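Local atomic coordinates of lectin-related NK cell receptor LY49L1 (Mus musculus, PDB entry 3G8K), a protein that acts as a natural killer cell receptor of the Ly49 family and probably recognises MHC class I through the C-type lectin-like domain present here. Residues Y19-D24 with S116-C121. The protein carries 1 engineered substitution. Sequence-based numbering, arbitrary orientation.
Sequences YYFVMD and SFICIC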
ATOM      1  N   TYR A  19       5.141  -3.633  -5.640  1.00 20.71           N
ATOM      2  CA  TYR A  19       6.092  -2.593  -5.305  1.00 18.52           C
ATOM      3  C   TYR A  19       6.653  -2.944  -3.959  1.00 19.12           C
ATOM      4  O   TYR A  19       5.906  -3.109  -2.996  1.00 19.98           O
ATOM      5  CB  TYR A  19       5.371  -1.251  -5.176  1.00 19.20           C
ATOM      6  CG  TYR A  19       4.632  -0.882  -6.497  1.00 18.49           C
ATOM      7  CD1 TYR A  19       3.249  -1.158  -6.656  1.00 17.66           C
ATOM      8  CD2 TYR A  19       5.315  -0.293  -7.545  1.00 19.19           C
ATOM      9  CE1 TYR A  19       2.558  -0.842  -7.905  1.00 20.76           C
ATOM     10  CE2 TYR A  19       4.614   0.044  -8.796  1.00 20.07           C
ATOM     11  CZ  TYR A  19       3.277  -0.301  -8.937  1.00 19.32           C
ATOM     12  OH  TYR A  19       2.584   0.088 -10.081  1.00 26.03           O
ATOM     13  N   TYR A  20       7.959  -3.011  -3.890  1.00 20.55           N
ATOM     14  CA  TYR A  20       8.700  -3.500  -2.653  1.00 22.05           C
ATOM     15  C   TYR A  20       9.715  -2.407  -2.299  1.00 22.55           C
ATOM     16  O   TYR A  20      10.141  -1.686  -3.182  1.00 21.49           O
ATOM     17  CB  TYR A  20       9.400  -4.846  -2.974  1.00 22.58           C
ATOM     18  CG  TYR A  20       8.480  -5.886  -3.625  1.00 24.58           C
ATOM     19  CD1 TYR A  20       8.368  -5.986  -5.011  1.00 21.10           C
ATOM     20  CD2 TYR A  20       7.718  -6.745  -2.849  1.00 26.22           C
ATOM     21  CE1 TYR A  20       7.497  -6.914  -5.577  1.00 25.60           C
ATOM     22  CE2 TYR A  20       6.895  -7.694  -3.421  1.00 26.22           C
ATOM     23  CZ  TYR A  20       6.756  -7.732  -4.769  1.00 27.23           C
ATOM     24  OH  TYR A  20       5.952  -8.697  -5.284  1.00 26.37           O
ATOM     25  N   PHE A  21      10.090  -2.302  -0.999  1.00 24.17           N
ATOM     26  CA  PHE A  21      10.834  -1.166  -0.449  1.00 24.02           C
ATOM     27  C   PHE A  21      12.008  -1.746   0.272  1.00 24.70           C
ATOM     28  O   PHE A  21      11.800  -2.620   1.094  1.00 23.61           O
ATOM     29  CB  PHE A  21       9.965  -0.260   0.526  1.00 23.61           C
ATOM     30  CG  PHE A  21       8.729   0.245  -0.120  1.00 22.90           C
ATOM     31  CD1 PHE A  21       7.614  -0.590  -0.215  1.00 25.39           C
ATOM     32  CD2 PHE A  21       8.694   1.529  -0.772  1.00 24.45           C
ATOM     33  CE1 PHE A  21       6.456  -0.186  -0.928  1.00 24.41           C
ATOM     34  CE2 PHE A  21       7.501   1.966  -1.451  1.00 26.00           C
ATOM     35  CZ  PHE A  21       6.396   1.091  -1.531  1.00 26.64           C
ATOM     36  N   VAL A  22      13.224  -1.314  -0.113  1.00 25.75           N
ATOM     37  CA  VAL A  22      14.506  -1.641   0.610  1.00 27.92           C
ATOM     38  C   VAL A  22      14.571  -0.824   1.944  1.00 29.16           C
ATOM     39  O   VAL A  22      14.007   0.294   2.038  1.00 29.01           O
ATOM     40  CB  VAL A  22      15.791  -1.449  -0.301  1.00 26.99           C
ATOM     41  CG1 VAL A  22      17.061  -1.928   0.390  1.00 32.48           C
ATOM     42  CG2 VAL A  22      15.670  -2.153  -1.638  1.00 25.07           C
ATOM     43  N   MET A  23      15.182  -1.374   3.008  1.00 30.53           N
ATOM     44  CA  MET A  23      15.151  -0.683   4.311  1.00 33.28           C
ATOM     45  C   MET A  23      16.160   0.467   4.411  1.00 32.27           C
ATOM     46  O   MET A  23      15.870   1.512   4.994  1.00 32.68           O
ATOM     47  CB  MET A  23      15.394  -1.656   5.474  1.00 32.34           C
ATOM     48  CG  MET A  23      14.305  -2.635   5.594  1.00 35.68           C
ATOM     49  SD  MET A  23      14.375  -3.566   7.133  1.00 41.05           S
ATOM     50  CE  MET A  23      15.675  -4.725   6.731  1.00 38.86           C
ATOM     51  N   ASP A  24      17.345   0.230   3.853  1.00 31.80           N
ATOM     52  CA  ASP A  24      18.424   1.192   3.761  1.00 31.89           C
ATOM     53  C   ASP A  24      18.349   2.058   2.498  1.00 31.08           C
ATOM     54  O   ASP A  24      18.066   1.610   1.382  1.00 30.35           O
ATOM     55  CB  ASP A  24      19.763   0.482   3.754  1.00 32.40           C
ATOM     56  CG  ASP A  24      20.052  -0.248   5.064  1.00 38.08           C
ATOM     57  OD1 ASP A  24      20.804  -1.260   5.025  1.00 44.72           O
ATOM     58  OD2 ASP A  24      19.548   0.171   6.129  1.00 40.29           O
ATOM     59  N   SER A 116      21.627   9.063  -1.491  1.00 26.88           N
ATOM     60  CA  SER A 116      21.006   7.864  -0.924  1.00 26.53           C
ATOM     61  C   SER A 116      19.514   8.173  -0.666  1.00 27.44           C
ATOM     62  O   SER A 116      19.174   9.044   0.180  1.00 28.15           O
ATOM     63  CB  SER A 116      21.740   7.521   0.411  1.00 28.10           C
ATOM     64  OG  SER A 116      23.041   6.987   0.159  1.00 28.93           O
ATOM     65  N   PHE A 117      18.630   7.519  -1.464  1.00 25.33           N
ATOM     66  CA  PHE A 117      17.149   7.515  -1.317  1.00 23.30           C
ATOM     67  C   PHE A 117      16.599   6.057  -1.154  1.00 22.19           C
ATOM     68  O   PHE A 117      17.312   5.083  -1.410  1.00 18.36           O
ATOM     69  CB  PHE A 117      16.475   8.281  -2.520  1.00 23.87           C
ATOM     70  CG  PHE A 117      16.867   9.756  -2.558  1.00 24.34           C
ATOM     71  CD1 PHE A 117      17.751  10.238  -3.495  1.00 27.69           C
ATOM     72  CD2 PHE A 117      16.385  10.628  -1.605  1.00 24.89           C
ATOM     73  CE1 PHE A 117      18.123  11.584  -3.522  1.00 23.46           C
ATOM     74  CE2 PHE A 117      16.781  11.965  -1.605  1.00 27.65           C
ATOM     75  CZ  PHE A 117      17.630  12.432  -2.590  1.00 25.84           C
ATOM     76  N   ILE A 118      15.369   5.929  -0.657  1.00 23.58           N
ATOM     77  CA  ILE A 118      14.679   4.626  -0.587  1.00 23.46           C
ATOM     78  C   ILE A 118      14.598   4.039  -2.000  1.00 24.27           C
ATOM     79  O   ILE A 118      14.200   4.720  -2.896  1.00 24.38           O
ATOM     80  CB  ILE A 118      13.296   4.716   0.067  1.00 25.56           C
ATOM     81  CG1 ILE A 118      13.380   5.230   1.540  1.00 26.83           C
ATOM     82  CG2 ILE A 118      12.570   3.300   0.103  1.00 24.79           C
ATOM     83  CD1 ILE A 118      14.325   4.385   2.392  1.00 32.90           C
ATOM     84  N   CYS A 119      14.973   2.779  -2.171  1.00 24.17           N
ATOM     85  CA  CYS A 119      14.702   2.038  -3.440  1.00 25.45           C
ATOM     86  C   CYS A 119      13.271   1.527  -3.511  1.00 24.67           C
ATOM     87  O   CYS A 119      12.768   0.867  -2.602  1.00 24.12           O
ATOM     88  CB  CYS A 119      15.700   0.858  -3.667  1.00 22.93           C
ATOM     89  SG  CYS A 119      17.353   1.065  -2.927  1.00 26.37           S
ATOM     90  N   ILE A 120      12.573   1.870  -4.594  1.00 25.71           N
ATOM     91  CA  ILE A 120      11.362   1.141  -4.864  1.00 25.37           C
ATOM     92  C   ILE A 120      11.648   0.247  -6.085  1.00 26.14           C
ATOM     93  O   ILE A 120      12.036   0.752  -7.189  1.00 25.21           O
ATOM     94  CB  ILE A 120      10.121   2.018  -5.003  1.00 25.99           C
ATOM     95  CG1 ILE A 120       8.894   1.180  -5.324  1.00 24.12           C
ATOM     96  CG2 ILE A 120      10.290   3.094  -6.099  1.00 28.75           C
ATOM     97  CD1 ILE A 120       7.628   2.064  -5.406  1.00 28.21           C
ATOM     98  N   CYS A 121      11.548  -1.068  -5.819  1.00 25.14           N
ATOM     99  CA  CYS A 121      11.688  -2.149  -6.805  1.00 25.01           C
ATOM    100  C   CYS A 121      10.331  -2.617  -7.345  1.00 24.06           C
ATOM    101  O   CYS A 121       9.434  -2.853  -6.598  1.00 25.45           O
ATOM    102  CB  CYS A 121      12.332  -3.335  -6.150  1.00 24.19           C
ATOM    103  SG  CYS A 121      13.877  -2.930  -5.271  1.00 26.73           S
TER
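Y20 and C121 form an antiparallel hydrogen-bonded pair between strand 17-21 and strand 118-124, near the two chain ends of the C-type lectin-like fold. Pairing of an N-terminal strand with the C-terminal strand, which brings the two ends of the domain together, is characteristic of this fold, whose chain loops out and returns. Two backbone bonds close the pair. Y20 N donates to C121 O at 3.1 Å, with the donor in the carbonyl plane. C121 N returns a bond to Y20 O, with the donor tilted 21° from the plane of the Y20 carbonyl. Beyond the non-hydrogen-bonded pair F21 and I120, a weak bond runs from V22 N to C119 O (3.3 Å).

The face with F21 and I120 is apolar. I120 is fully extended, with CG1 anti to the backbone N (chi1 178°), and this carries CD1 to both Y19 and F21. CD1 is 3.9 Å from Y19 CD2 and 4.0 Å from F21 CE2. F21 and I120 lie side by side and point the same way. I118 CG2 approaches the edge of the F21 ring. L54 of helix 48-57 touches Y19 and I120, and the Y19 OH is hydrogen-bonded to OE1 of E50 on the same helix.

Both cysteines of the last strand are in disulfides: C119 with C31 and C121 with C35, both on helix 28-37. They tie the last strand to that helix. V22 lies against both cysteines: its CG2 meets C119 CB at 3.6 Å and C121 SG at 4.1 Å.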